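Local coordinates for shikimate 5-dehydrogenase AroE (5-dehydroshikimate reductase) (Mycobacterium tuberculosis, PDB 4P4G), which probably catalyses the NADP-dependent interconversion of 3-dehydroshikimate and shikimate, a step on the pathway to chorismate and the aromatic amino acids, at residues G87-L92 and W99-T104. Numbering follows the deposited sequence.
Sequences GSANTL and WRADNT. With SKM ((3R,4S,5R)-3,4,5-trihydroxycyclohex-1-ene-1-carboxylic acid), chain C.
The carboxamide of Asn90 bonds to Thr104 through both its oxygen and its nitrogen. Asn90 OD1 takes the backbone N of Thr104 at 2.8 Å, while Thr91 OG1 donates to the same oxygen from the opposite face of the amide. Asn90 ND2 gives one N-H to Thr104 OG1 (3.0 Å), nearly in the amide plane, and the other to O12 of bound shikimate (2.9 Å, 165° at the hydrogen); Thr104 OG1 is also hydrogen-bonded to Gln243 O of helix 236-252. With three protein bonds fixing its rotation, the amide presents a defined donor to the substrate hydroxyl. Nearby, Asn103, with CG anti to its backbone N (chi1 -167°), donates through ND2 to Ser88 O at 3.0 Å; the bond is straight but comes in from above the carbonyl plane. Asn103 OD1 bonds weakly to Asp105 N and Ile106 N, at the start of helix 105-113. Between the backbones, Asp102 N binds Thr91 O, and Asp102 O receives weak bonds from Asn90 N and Thr91 N. Leu92 and Ala101 share one face of the sheet, and apolar contacts gather there: Ala89 CB meets Ala101 CB at 3.7 Å, and Leu92 CB lies 3.9 Å from Trp99 CE3, obliquely to the ring. On the other face, Asp102 reaches Arg82 in a salt bridge. The pairing is the antiparallel hairpin of strands 91-95 and 98-102 in the substrate-binding domain's mixed sheet, set between strands 59-64 and 78-79; helix 236-252 packs against Thr91 and Thr104, and helix 69-75 against Ser88 and Leu92.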
loop_
_atom_site.group_PDB
_atom_site.type_symbol
_atom_site.label_atom_id
_atom_site.label_comp_id
_atom_site.label_asym_id
_atom_site.label_seq_id
_atom_site.Cartn_x
_atom_site.Cartn_y
_atom_site.Cartn_z
ATOM N N GLY A 87 -2.512 11.241 -4.170
ATOM C CA GLY A 87 -3.335 11.122 -5.358
ATOM C C GLY A 87 -4.093 9.818 -5.461
ATOM O O GLY A 87 -4.679 9.512 -6.508
ATOM N N SER A 88 -4.097 9.048 -4.376
ATOM C CA SER A 88 -4.925 7.855 -4.302
ATOM C C SER A 88 -5.273 7.640 -2.843
ATOM O O SER A 88 -4.661 8.250 -1.949
ATOM C CB SER A 88 -4.205 6.635 -4.884
ATOM O OG SER A 88 -3.118 6.261 -4.063
ATOM N N ALA A 89 -6.263 6.795 -2.592
ATOM C CA ALA A 89 -6.746 6.587 -1.236
ATOM C C ALA A 89 -7.010 5.121 -1.009
ATOM O O ALA A 89 -7.669 4.479 -1.820
ATOM C CB ALA A 89 -8.025 7.376 -1.016
ATOM N N ASN A 90 -6.528 4.592 0.109
ATOM C CA ASN A 90 -6.818 3.207 0.439
ATOM C C ASN A 90 -7.798 3.115 1.603
ATOM O O ASN A 90 -8.011 2.038 2.173
ATOM C CB ASN A 90 -5.525 2.479 0.809
ATOM C CG ASN A 90 -5.012 2.893 2.165
ATOM O OD1 ASN A 90 -5.184 4.043 2.575
ATOM N ND2 ASN A 90 -4.375 1.965 2.872
ATOM N N THR A 91 -8.387 4.249 1.967
ATOM C CA THR A 91 -9.261 4.311 3.144
ATOM C C THR A 91 -10.374 5.308 2.893
ATOM O O THR A 91 -10.113 6.424 2.445
ATOM C CB THR A 91 -8.467 4.789 4.385
ATOM O OG1 THR A 91 -7.262 4.027 4.517
ATOM C CG2 THR A 91 -9.292 4.651 5.664
ATOM N N LEU A 92 -11.614 4.897 3.139
ATOM C CA LEU A 92 -12.735 5.834 3.184
ATOM C C LEU A 92 -13.347 5.794 4.572
ATOM O O LEU A 92 -13.648 4.715 5.090
ATOM C CB LEU A 92 -13.795 5.451 2.153
ATOM C CG LEU A 92 -13.375 5.655 0.702
ATOM C CD1 LEU A 92 -14.353 4.943 -0.210
ATOM C CD2 LEU A 92 -13.311 7.138 0.379
ATOM N N TRP A 99 -18.117 11.258 3.123
ATOM C CA TRP A 99 -16.986 10.348 3.288
ATOM C C TRP A 99 -15.680 11.113 3.144
ATOM O O TRP A 99 -15.586 12.046 2.335
ATOM C CB TRP A 99 -17.025 9.248 2.223
ATOM C CG TRP A 99 -18.187 8.298 2.331
ATOM C CD1 TRP A 99 -19.421 8.439 1.761
ATOM C CD2 TRP A 99 -18.209 7.049 3.029
ATOM N NE1 TRP A 99 -20.216 7.360 2.078
ATOM C CE2 TRP A 99 -19.496 6.492 2.853
ATOM C CE3 TRP A 99 -17.267 6.344 3.785
ATOM C CZ2 TRP A 99 -19.859 5.257 3.410
ATOM C CZ3 TRP A 99 -17.637 5.129 4.345
ATOM C CH2 TRP A 99 -18.924 4.606 4.162
ATOM N N ARG A 100 -14.670 10.713 3.918
ATOM C CA ARG A 100 -13.334 11.294 3.793
ATOM C C ARG A 100 -12.346 10.243 3.303
ATOM O O ARG A 100 -12.334 9.108 3.795
ATOM C CB ARG A 100 -12.861 11.893 5.128
ATOM C CG ARG A 100 -11.475 12.550 5.060
ATOM C CD ARG A 100 -10.985 12.968 6.444
ATOM N NE ARG A 100 -11.977 13.774 7.144
ATOM C CZ ARG A 100 -12.688 13.344 8.183
ATOM N NH1 ARG A 100 -12.503 12.123 8.656
ATOM N NH2 ARG A 100 -13.578 14.141 8.754
ATOM N N ALA A 101 -11.525 10.620 2.328
ATOM C CA ALA A 101 -10.479 9.744 1.815
ATOM C C ALA A 101 -9.177 9.987 2.561
ATOM O O ALA A 101 -8.760 11.138 2.760
ATOM C CB ALA A 101 -10.272 9.968 0.326
ATOM N N ASP A 102 -8.525 8.904 2.959
ATOM C CA ASP A 102 -7.180 9.002 3.508
ATOM C C ASP A 102 -6.280 7.991 2.816
ATOM O O ASP A 102 -6.751 7.072 2.130
ATOM C CB ASP A 102 -7.183 8.770 5.023
ATOM C CG ASP A 102 -5.812 9.023 5.655
ATOM O OD1 ASP A 102 -5.067 9.895 5.143
ATOM O OD2 ASP A 102 -5.468 8.340 6.646
ATOM N N ASN A 103 -4.978 8.172 2.962
ATOM C CA ASN A 103 -4.046 7.179 2.479
ATOM C C ASN A 103 -3.131 6.739 3.606
ATOM O O ASN A 103 -2.279 7.505 4.060
ATOM C CB ASN A 103 -3.219 7.700 1.307
ATOM C CG ASN A 103 -2.476 6.593 0.611
ATOM O OD1 ASN A 103 -1.618 5.940 1.214
ATOM N ND2 ASN A 103 -2.798 6.359 -0.655
ATOM N N THR A 104 -3.311 5.506 4.061
ATOM C CA THR A 104 -2.440 4.953 5.095
ATOM C C THR A 104 -1.333 4.039 4.556
ATOM O O THR A 104 -0.548 3.507 5.349
ATOM C CB THR A 104 -3.244 4.192 6.173
ATOM O OG1 THR A 104 -3.745 2.970 5.617
ATOM C CG2 THR A 104 -4.420 5.024 6.669
HETATM O O12 SKM C . -3.885 -0.475 1.362
HETATM C C8 SKM C . -4.186 -1.810 1.756
HETATM C C6 SKM C . -3.586 -2.743 0.742
HETATM O O7 SKM C . -3.894 -2.323 -0.574
HETATM C C5 SKM C . -4.132 -4.062 0.944
HETATM C C4 SKM C . -5.201 -4.390 1.668
HETATM C C1 SKM C . -5.630 -5.845 1.741
HETATM O O2 SKM C . -6.577 -6.163 2.475
HETATM O O3 SKM C . -5.042 -6.722 1.083
HETATM C C10 SKM C . -6.038 -3.341 2.459
HETATM C C9 SKM C . -5.678 -1.935 1.894
HETATM O O11 SKM C . -6.142 -1.032 2.836
#